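Local coordinates for cysteine desulfurase (Fervidobacterium islandicum, PDB 6A6E), which probably uses pyridoxal phosphate to take sulfur from L-cysteine as a persulfide, leaving alanine, and so supplies the SUF system of sulfur mobilisation, at residues N108-I119 and E254-G262; L322-F331 and L413-R421. All coordinates share one frame; numbering follows the deposited sequence. Where two conformers were deposited one is given.

Interaction 1: N108-I119 and E254-G262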
loop_
_atom_site.group_PDB
_atom_site.type_symbol
_atom_site.label_atom_id
_atom_site.label_comp_id
_atom_site.label_asym_id
_atom_site.label_seq_id
_atom_site.Cartn_x
_atom_site.Cartn_y
_atom_site.Cartn_z
ATOM N N ASN A 108 1.691 7.898 -10.389
ATOM C CA ASN A 108 1.162 6.976 -11.404
ATOM C C ASN A 108 -0.358 7.150 -11.573
ATOM O O ASN A 108 -0.867 7.085 -12.699
ATOM C CB ASN A 108 1.503 5.518 -11.067
ATOM C CG ASN A 108 2.921 5.151 -11.446
ATOM O OD1 ASN A 108 3.169 4.694 -12.582
ATOM N ND2 ASN A 108 3.882 5.372 -10.526
ATOM N N PHE A 109 -1.064 7.343 -10.455
ATOM C CA PHE A 109 -2.495 7.561 -10.425
ATOM C C PHE A 109 -2.813 8.779 -11.339
ATOM O O PHE A 109 -3.709 8.726 -12.213
ATOM C CB PHE A 109 -2.893 7.758 -8.976
ATOM C CG PHE A 109 -4.307 8.199 -8.708
ATOM C CD1 PHE A 109 -4.905 9.277 -9.366
ATOM C CD2 PHE A 109 -4.987 7.630 -7.642
ATOM C CE1 PHE A 109 -6.191 9.704 -9.050
ATOM C CE2 PHE A 109 -6.275 8.055 -7.307
ATOM C CZ PHE A 109 -6.880 9.082 -8.042
ATOM N N LEU A 110 -2.059 9.852 -11.175
ATOM C CA LEU A 110 -2.337 11.083 -11.939
ATOM C C LEU A 110 -2.111 10.907 -13.446
ATOM O O LEU A 110 -2.961 11.311 -14.224
ATOM C CB LEU A 110 -1.544 12.261 -11.368
ATOM C CG LEU A 110 -2.027 12.650 -9.995
ATOM C CD1 LEU A 110 -1.171 13.721 -9.371
ATOM C CD2 LEU A 110 -3.471 13.170 -10.087
ATOM N N VAL A 111 -0.990 10.333 -13.847
ATOM C CA VAL A 111 -0.701 10.198 -15.257
ATOM C C VAL A 111 -1.802 9.381 -15.935
ATOM O O VAL A 111 -2.352 9.806 -16.980
ATOM C CB VAL A 111 0.635 9.438 -15.581
ATOM C CG1 VAL A 111 0.845 9.427 -17.091
ATOM C CG2 VAL A 111 1.814 10.056 -14.923
ATOM N N ASN A 112 -2.097 8.210 -15.358
ATOM C CA ASN A 112 -3.088 7.343 -15.906
ATOM C C ASN A 112 -4.482 7.970 -15.848
ATOM O O ASN A 112 -5.266 7.825 -16.849
ATOM C CB ASN A 112 -3.127 5.944 -15.251
ATOM C CG ASN A 112 -1.940 5.127 -15.564
ATOM O OD1 ASN A 112 -1.895 4.467 -16.613
ATOM N ND2 ASN A 112 -0.927 5.130 -14.634
ATOM N N SER A 113 -4.868 8.555 -14.714
ATOM C CA SER A 113 -6.194 9.137 -14.638
ATOM C C SER A 113 -6.299 10.370 -15.581
ATOM O O SER A 113 -7.319 10.540 -16.232
ATOM C CB SER A 113 -6.632 9.545 -13.232
ATOM O OG SER A 113 -6.728 8.343 -12.404
ATOM N N LEU A 114 -5.291 11.227 -15.643
ATOM C CA LEU A 114 -5.394 12.375 -16.593
ATOM C C LEU A 114 -5.597 11.905 -18.053
ATOM O O LEU A 114 -6.397 12.501 -18.783
ATOM C CB LEU A 114 -4.266 13.349 -16.435
ATOM C CG LEU A 114 -4.272 14.058 -15.069
ATOM C CD1 LEU A 114 -2.903 14.604 -14.796
ATOM C CD2 LEU A 114 -5.310 15.129 -14.828
ATOM N N ALA A 115 -4.928 10.845 -18.463
ATOM C CA ALA A 115 -5.055 10.347 -19.830
ATOM C C ALA A 115 -6.422 9.679 -20.087
ATOM O O ALA A 115 -7.054 9.874 -21.126
ATOM C CB ALA A 115 -3.947 9.361 -20.136
ATOM N N LYS A 116 -6.916 8.930 -19.112
ATOM C CA LYS A 116 -8.191 8.259 -19.277
ATOM C C LYS A 116 -9.348 9.193 -19.206
ATOM O O LYS A 116 -10.404 8.863 -19.675
ATOM C CB LYS A 116 -8.404 7.155 -18.197
ATOM C CG LYS A 116 -7.519 5.902 -18.336
ATOM C CD LYS A 116 -8.060 4.718 -17.464
ATOM C CE LYS A 116 -7.849 4.887 -15.927
ATOM N NZ LYS A 116 -8.099 3.681 -14.980
ATOM N N SER A 117 -9.184 10.302 -18.511
ATOM C CA SER A 117 -10.222 11.263 -18.395
ATOM C C SER A 117 -10.297 12.181 -19.645
ATOM O O SER A 117 -11.108 13.088 -19.667
ATOM C CB SER A 117 -9.990 12.159 -17.185
ATOM O OG SER A 117 -9.808 11.427 -15.964
ATOM N N GLY A 118 -9.356 12.042 -20.561
ATOM C CA GLY A 118 -9.282 12.904 -21.700
ATOM C C GLY A 118 -8.699 14.287 -21.501
ATOM O O GLY A 118 -8.842 15.109 -22.386
ATOM N N ILE A 119 -7.999 14.531 -20.393
ATOM C CA ILE A 119 -7.426 15.810 -20.107
ATOM C C ILE A 119 -6.012 15.869 -20.696
ATOM O O ILE A 119 -5.610 16.887 -21.293
ATOM C CB ILE A 119 -7.371 16.012 -18.609
ATOM C CG1 ILE A 119 -8.779 16.116 -18.065
ATOM C CG2 ILE A 119 -6.484 17.218 -18.251
ATOM C CD1 ILE A 119 -8.890 16.173 -16.565
ATOM N N GLU A 254 -13.557 15.598 -9.072
ATOM C CA GLU A 254 -14.891 15.213 -9.509
ATOM C C GLU A 254 -14.989 14.851 -10.976
ATOM O O GLU A 254 -15.937 14.176 -11.336
ATOM C CB GLU A 254 -15.938 16.293 -9.210
ATOM C CG GLU A 254 -16.377 16.328 -7.764
ATOM C CD GLU A 254 -17.017 17.657 -7.355
ATOM O OE1 GLU A 254 -16.982 18.663 -8.122
ATOM O OE2 GLU A 254 -17.541 17.726 -6.228
ATOM N N GLN A 255 -14.051 15.286 -11.799
ATOM C CA GLN A 255 -14.064 15.004 -13.224
ATOM C C GLN A 255 -13.072 13.876 -13.641
ATOM O O GLN A 255 -12.955 13.523 -14.843
ATOM C CB GLN A 255 -13.762 16.320 -13.987
ATOM C CG GLN A 255 -14.775 17.451 -13.707
ATOM C CD GLN A 255 -16.208 17.029 -14.008
ATOM O OE1 GLN A 255 -17.066 17.028 -13.142
ATOM N NE2 GLN A 255 -16.444 16.620 -15.234
ATOM N N LEU A 256 -12.382 13.275 -12.663
ATOM C CA LEU A 256 -11.284 12.376 -13.017
ATOM C C LEU A 256 -11.798 10.976 -13.032
ATOM O O LEU A 256 -12.498 10.604 -12.076
ATOM C CB LEU A 256 -10.178 12.419 -11.969
ATOM C CG LEU A 256 -8.976 13.303 -11.995
ATOM C CD1 LEU A 256 -8.015 12.774 -10.901
ATOM C CD2 LEU A 256 -8.307 13.332 -13.364
ATOM N N GLU A 257 -11.487 10.207 -14.080
ATOM C CA GLU A 257 -11.661 8.751 -14.069
ATOM C C GLU A 257 -10.809 8.079 -12.912
ATOM O O GLU A 257 -9.639 8.416 -12.729
ATOM C CB GLU A 257 -11.256 8.138 -15.421
ATOM C CG GLU A 257 -11.325 6.586 -15.528
ATOM C CD GLU A 257 -12.735 6.007 -15.609
ATOM O OE1 GLU A 257 -13.700 6.762 -15.760
ATOM O OE2 GLU A 257 -12.899 4.785 -15.462
ATOM N N PRO A 258 -11.403 7.145 -12.159
ATOM C CA PRO A 258 -10.599 6.485 -11.079
ATOM C C PRO A 258 -9.407 5.819 -11.698
ATOM O O PRO A 258 -9.487 5.326 -12.845
ATOM C CB PRO A 258 -11.553 5.468 -10.505
ATOM C CG PRO A 258 -12.947 6.092 -10.717
ATOM C CD PRO A 258 -12.839 6.826 -12.042
ATOM N N PHE A 259 -8.307 5.768 -10.958
ATOM C CA PHE A 259 -7.142 5.001 -11.390
ATOM C C PHE A 259 -7.394 3.448 -11.262
ATOM O O PHE A 259 -7.348 2.711 -12.227
ATOM C CB PHE A 259 -5.901 5.457 -10.545
ATOM C CG PHE A 259 -4.658 4.784 -10.892
ATOM C CD1 PHE A 259 -4.434 4.347 -12.178
ATOM C CD2 PHE A 259 -3.726 4.483 -9.904
ATOM C CE1 PHE A 259 -3.271 3.697 -12.524
ATOM C CE2 PHE A 259 -2.535 3.857 -10.252
ATOM C CZ PHE A 259 -2.318 3.481 -11.545
ATOM N N LEU A 260 -7.614 2.998 -10.046
ATOM C CA LEU A 260 -7.914 1.649 -9.700
ATOM C C LEU A 260 -9.413 1.441 -9.453
ATOM O O LEU A 260 -10.123 2.356 -8.958
ATOM C CB LEU A 260 -7.185 1.263 -8.416
ATOM C CG LEU A 260 -5.674 1.510 -8.336
ATOM C CD1 LEU A 260 -5.058 1.019 -7.015
ATOM C CD2 LEU A 260 -5.025 0.894 -9.530
ATOM N N TYR A 261 -9.853 0.190 -9.702
ATOM C CA TYR A 261 -11.231 -0.214 -9.516
ATOM C C TYR A 261 -11.386 -1.404 -8.633
ATOM O O TYR A 261 -10.498 -2.223 -8.558
ATOM C CB TYR A 261 -11.780 -0.603 -10.883
ATOM C CG TYR A 261 -11.565 0.419 -11.969
ATOM C CD1 TYR A 261 -12.412 1.496 -12.107
ATOM C CD2 TYR A 261 -10.527 0.256 -12.905
ATOM C CE1 TYR A 261 -12.216 2.429 -13.137
ATOM C CE2 TYR A 261 -10.325 1.175 -13.925
ATOM C CZ TYR A 261 -11.177 2.222 -14.066
ATOM O OH TYR A 261 -10.921 3.128 -15.107
ATOM N N GLY A 262 -12.532 -1.490 -7.967
ATOM C CA GLY A 262 -12.835 -2.577 -7.069
ATOM C C GLY A 262 -13.916 -2.153 -6.100
ATOM O O GLY A 262 -14.762 -1.296 -6.392
#
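The ammonium of Lys-116 is gripped by three oxygens of the facing loop: NZ donates to Pro-258 O at 3.0 Å, lying in that carbonyl's plane, to Phe-259 O from a direction tilted 26° off the plane, and to Tyr-261 OH at 2.9 Å. The Tyr-261 hydroxyl in turn donates to Glu-257 OE2, on the carboxylate's anti lone pair, 2.6 Å away. A bend at chi3 turns the lysine's end into the loop, with CE alongside Glu-257 CG. Replacing Lys-116 with a methionine would probably leave both carbonyls and the tyrosine hydroxyl without their shared donor and let the loop turn around it relax. At the next residue, just before the Schellman motif at Gly-118, Ser-117 OG accepts from Glu-257 N at 2.8 Å and donates back to Ser-113 O, bridging helix and loop. This belongs to the large domain of the fold-type I PLP enzymes, whose helix 103-116 starts at the cofactor pocket; the irregular segment 254-262 lies along the helix and reaches the dimer interface. There Glu-257 OE1 pairs with Arg-142 of the second subunit, and the two Phe-259 rings meet across the dimer. Phe-259 carries its CG trans to the backbone N (chi1 -179°), which lays the ring against the helix backbone, where Phe-109 CA sits over its face, 3.7 Å from the centroid. Phe-259 CB returns the contact over a face of the Phe-109 ring, the two rings meeting obliquely at 51°. Asn-112 ND2, bonded to Asn-108 O, also packs on Phe-259 CE1. Leu-256 reaches Phe-109 CE1 with CD1, while its CD2 lies 3.8 Å from Leu-114 CD2.

Interaction 2: L322-F331 and L413-R421; sequences LLEKMMELDF and LIEGLKYIR
Met-326 SD lies 3.8 Å from Ile-414 CD1 and equally close to Leu-417 CD1, so the thioether fits between two side chains three residues apart, on neighbouring turns of helix 407-423. Bends at chi2 and chi3 fold the methionine back, which brings its CE against Leu-417 CD1 as well. Leu-329 meets the same two branches from further along the chain: its CD1 approaches Leu-417 CD1 to 4.0 Å at roughly a right angle, while its CD2 rests on the aliphatic CE of Lys-418. At the other end Leu-322 CD1 touches Leu-413 CD2, and Lys-325 CB sits 3.7 Å from Ile-414 CD1 before its chain turns away to a salt bridge with Glu-324. Beyond the end of helix 308-327, Phe-331 spreads its ring against the last turns of the partner helix. With CG between the backbone N and the carbonyl carbon (chi1 60°), the ring turns toward the partner helix and takes Arg-421 CB over its face, 4.0 Å from the centroid. Arg-421 CD packs above Phe-331 CG at 3.6 Å, the guanidinium plane being turned 54° from the ring.

The two helices run nearly parallel, their local axes 11.0 Å apart and inclined at 20°. Both lie against the mixed sheet of the smaller domain, where Phe-348 of strand 345-350 touches Met-326 and Leu-417 alike. Helix 355-366 packs on helix 407-423 through Leu-362 against Leu-413 and Val-358 against Leu-417. Apolar branches and the methylenes of lysine and arginine make this contact, so its cohesion probably rests on shape fit and exclusion of water rather than on directional bonds.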
loop_
_atom_site.group_PDB
_atom_site.type_symbol
_atom_site.label_atom_id
_atom_site.label_comp_id
_atom_site.label_asym_id
_atom_site.label_seq_id
_atom_site.Cartn_x
_atom_site.Cartn_y
_atom_site.Cartn_z
ATOM N N LEU A 322 24.715 22.375 8.681
ATOM C CA LEU A 322 25.284 21.314 7.831
ATOM C C LEU A 322 25.906 21.957 6.602
ATOM O O LEU A 322 27.064 21.667 6.258
ATOM C CB LEU A 322 24.202 20.298 7.402
ATOM C CG LEU A 322 24.591 19.277 6.333
ATOM C CD1 LEU A 322 25.739 18.386 6.850
ATOM C CD2 LEU A 322 23.359 18.430 5.970
ATOM N N LEU A 323 25.163 22.818 5.914
ATOM C CA LEU A 323 25.704 23.397 4.705
ATOM C C LEU A 323 26.960 24.284 4.988
ATOM O O LEU A 323 27.931 24.201 4.258
ATOM C CB LEU A 323 24.630 24.174 4.005
ATOM C CG LEU A 323 24.983 24.679 2.606
ATOM C CD1 LEU A 323 24.949 23.552 1.592
ATOM C CD2 LEU A 323 23.964 25.720 2.218
ATOM N N GLU A 324 26.951 25.066 6.080
ATOM C CA GLU A 324 28.125 25.869 6.512
ATOM C C GLU A 324 29.369 25.017 6.744
ATOM O O GLU A 324 30.431 25.330 6.244
ATOM C CB GLU A 324 27.780 26.614 7.799
ATOM C CG GLU A 324 28.882 27.476 8.384
ATOM C CD GLU A 324 28.561 27.890 9.813
ATOM O OE1 GLU A 324 29.045 27.218 10.752
ATOM O OE2 GLU A 324 27.782 28.844 9.994
ATOM N N LYS A 325 29.236 23.957 7.541
ATOM C CA LYS A 325 30.348 23.116 7.838
ATOM C C LYS A 325 30.872 22.404 6.599
ATOM O O LYS A 325 32.096 22.165 6.505
ATOM C CB LYS A 325 29.999 22.102 8.925
ATOM C CG LYS A 325 29.738 22.717 10.286
ATOM C CD LYS A 325 30.888 23.628 10.706
ATOM C CE LYS A 325 30.877 23.838 12.192
ATOM N NZ LYS A 325 31.364 25.201 12.542
ATOM N N MET A 326 29.974 22.049 5.666
ATOM C CA MET A 326 30.388 21.330 4.471
ATOM C C MET A 326 31.136 22.260 3.560
ATOM O O MET A 326 32.136 21.866 2.979
ATOM C CB MET A 326 29.249 20.661 3.710
ATOM C CG MET A 326 28.628 19.504 4.474
ATOM S SD MET A 326 29.654 18.049 4.678
ATOM C CE MET A 326 29.869 17.744 2.952
ATOM N N MET A 327 30.654 23.485 3.424
ATOM C CA MET A 327 31.308 24.467 2.574
ATOM C C MET A 327 32.718 24.867 3.050
ATOM O O MET A 327 33.457 25.406 2.291
ATOM C CB MET A 327 30.452 25.726 2.425
ATOM C CG MET A 327 29.148 25.528 1.671
ATOM S SD MET A 327 29.453 24.728 0.095
ATOM C CE MET A 327 30.076 26.115 -0.867
ATOM N N GLU A 328 33.080 24.602 4.295
ATOM C CA GLU A 328 34.394 24.972 4.827
ATOM C C GLU A 328 35.450 23.949 4.419
ATOM O O GLU A 328 36.627 24.259 4.513
ATOM C CB GLU A 328 34.362 25.036 6.366
ATOM C CG GLU A 328 33.740 26.303 6.934
ATOM C CD GLU A 328 33.440 26.267 8.429
ATOM O OE1 GLU A 328 33.889 25.341 9.156
ATOM O OE2 GLU A 328 32.723 27.188 8.887
ATOM N N LEU A 329 35.040 22.733 4.031
ATOM C CA LEU A 329 35.974 21.650 3.724
ATOM C C LEU A 329 36.493 21.841 2.321
ATOM O O LEU A 329 35.716 21.928 1.384
ATOM C CB LEU A 329 35.314 20.280 3.808
ATOM C CG LEU A 329 34.612 19.961 5.104
ATOM C CD1 LEU A 329 34.004 18.559 5.061
ATOM C CD2 LEU A 329 35.550 20.120 6.281
ATOM N N ASP A 330 37.815 21.875 2.180
ATOM C CA ASP A 330 38.440 22.224 0.909
ATOM C C ASP A 330 38.538 20.997 0.001
ATOM O O ASP A 330 38.598 21.154 -1.191
ATOM C CB ASP A 330 39.793 23.020 1.084
ATOM C CG ASP A 330 40.937 22.235 1.802
ATOM O OD1 ASP A 330 40.885 20.989 1.963
ATOM O OD2 ASP A 330 41.940 22.898 2.197
ATOM N N PHE A 331 38.446 19.792 0.583
ATOM C CA PHE A 331 38.496 18.516 -0.150
ATOM C C PHE A 331 37.105 17.895 -0.529
ATOM O O PHE A 331 37.046 16.751 -0.951
ATOM C CB PHE A 331 39.235 17.500 0.679
ATOM C CG PHE A 331 38.595 17.229 1.997
ATOM C CD1 PHE A 331 38.857 18.037 3.086
ATOM C CD2 PHE A 331 37.709 16.193 2.134
ATOM C CE1 PHE A 331 38.267 17.780 4.302
ATOM C CE2 PHE A 331 37.112 15.938 3.331
ATOM C CZ PHE A 331 37.396 16.715 4.424
ATOM N N LEU A 413 29.761 13.768 11.539
ATOM C CA LEU A 413 29.874 13.584 10.102
ATOM C C LEU A 413 31.176 14.246 9.627
ATOM O O LEU A 413 31.941 13.657 8.862
ATOM C CB LEU A 413 28.665 14.179 9.359
ATOM C CG LEU A 413 28.837 14.345 7.847
ATOM C CD1 LEU A 413 28.972 12.983 7.192
ATOM C CD2 LEU A 413 27.714 15.117 7.206
ATOM N N ILE A 414 31.409 15.477 10.066
ATOM C CA ILE A 414 32.583 16.296 9.617
ATOM C C ILE A 414 33.896 15.606 10.046
ATOM O O ILE A 414 34.804 15.436 9.213
ATOM C CB ILE A 414 32.519 17.748 10.136
ATOM C CG1 ILE A 414 31.287 18.489 9.566
ATOM C CG2 ILE A 414 33.771 18.555 9.767
ATOM C CD1 ILE A 414 31.223 18.689 8.069
ATOM N N GLU A 415 33.960 15.163 11.300
ATOM C CA GLU A 415 35.106 14.430 11.833
ATOM C C GLU A 415 35.352 13.183 10.966
ATOM O O GLU A 415 36.489 12.851 10.612
ATOM C CB GLU A 415 34.849 14.011 13.302
ATOM C CG GLU A 415 35.869 13.039 13.878
ATOM C CD GLU A 415 35.508 12.505 15.275
ATOM O OE1 GLU A 415 34.665 13.114 15.976
ATOM O OE2 GLU A 415 36.077 11.461 15.691
ATOM N N GLY A 416 34.271 12.469 10.632
ATOM C CA GLY A 416 34.359 11.322 9.746
ATOM C C GLY A 416 34.949 11.611 8.397
ATOM O O GLY A 416 35.812 10.837 7.902
ATOM N N LEU A 417 34.510 12.699 7.773
ATOM C CA LEU A 417 34.973 13.008 6.458
ATOM C C LEU A 417 36.487 13.367 6.476
ATOM O O LEU A 417 37.215 13.067 5.521
ATOM C CB LEU A 417 34.187 14.201 5.869
ATOM C CG LEU A 417 32.712 13.876 5.486
ATOM C CD1 LEU A 417 31.965 15.091 4.942
ATOM C CD2 LEU A 417 32.617 12.740 4.487
ATOM N N LYS A 418 36.903 14.099 7.512
ATOM C CA LYS A 418 38.326 14.480 7.646
ATOM C C LYS A 418 39.206 13.259 7.708
ATOM O O LYS A 418 40.232 13.225 7.033
ATOM C CB LYS A 418 38.510 15.328 8.891
ATOM C CG LYS A 418 38.096 16.735 8.584
ATOM C CD LYS A 418 38.018 17.585 9.838
ATOM C CE LYS A 418 37.991 19.044 9.445
ATOM N NZ LYS A 418 37.474 19.831 10.569
ATOM N N TYR A 419 38.784 12.288 8.536
ATOM C CA TYR A 419 39.395 10.986 8.661
ATOM C C TYR A 419 39.517 10.276 7.353
ATOM O O TYR A 419 40.547 9.612 7.084
ATOM C CB TYR A 419 38.591 10.099 9.612
ATOM C CG TYR A 419 39.166 8.714 9.755
ATOM C CD1 TYR A 419 38.935 7.741 8.793
ATOM C CD2 TYR A 419 39.973 8.385 10.851
ATOM C CE1 TYR A 419 39.491 6.487 8.907
ATOM C CE2 TYR A 419 40.522 7.128 10.984
ATOM C CZ TYR A 419 40.282 6.196 10.008
ATOM O OH TYR A 419 40.827 4.953 10.126
ATOM N N ILE A 420 38.442 10.322 6.559
ATOM C CA ILE A 420 38.438 9.636 5.261
ATOM C C ILE A 420 39.463 10.317 4.326
ATOM O O ILE A 420 40.136 9.639 3.538
ATOM C CB ILE A 420 37.011 9.574 4.596
ATOM C CG1 ILE A 420 36.116 8.607 5.367
ATOM C CG2 ILE A 420 37.115 9.106 3.139
ATOM C CD1 ILE A 420 34.644 8.856 5.239
ATOM N N ARG A 421 39.575 11.629 4.379
ATOM C CA ARG A 421 40.588 12.318 3.539
ATOM C C ARG A 421 42.005 11.886 3.963
ATOM O O ARG A 421 42.754 11.469 3.147
ATOM C CB ARG A 421 40.469 13.839 3.620
ATOM C CG ARG A 421 41.227 14.522 2.472
ATOM C CD ARG A 421 41.844 15.879 2.836
ATOM N NE ARG A 421 42.561 15.913 4.123
ATOM C CZ ARG A 421 43.899 15.886 4.285
ATOM N NH1 ARG A 421 44.735 15.822 3.240
ATOM N NH2 ARG A 421 44.413 15.912 5.524
#

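How the interactions relate
From the N terminus the chain reaches helix 103-116, where interaction 1 opens, then builds most of the seven-stranded sheet before segment 254-262 comes back to that helix and closes interaction 1 over 134 intervening residues. It next runs through helix 290-306 into helix 308-327, where interaction 2 opens; 81 residues later, after strands and helices of the C-terminal domain, helix 407-423 closes it. The two loops are therefore consecutive, neither nesting nor crossing. Interaction 1 ties a helix of the large domain to the loop that reaches the second subunit, whereas interaction 2 joins two helices of the smaller domain. Their centres lie 47 Å apart, on opposite sides of the chain's centre.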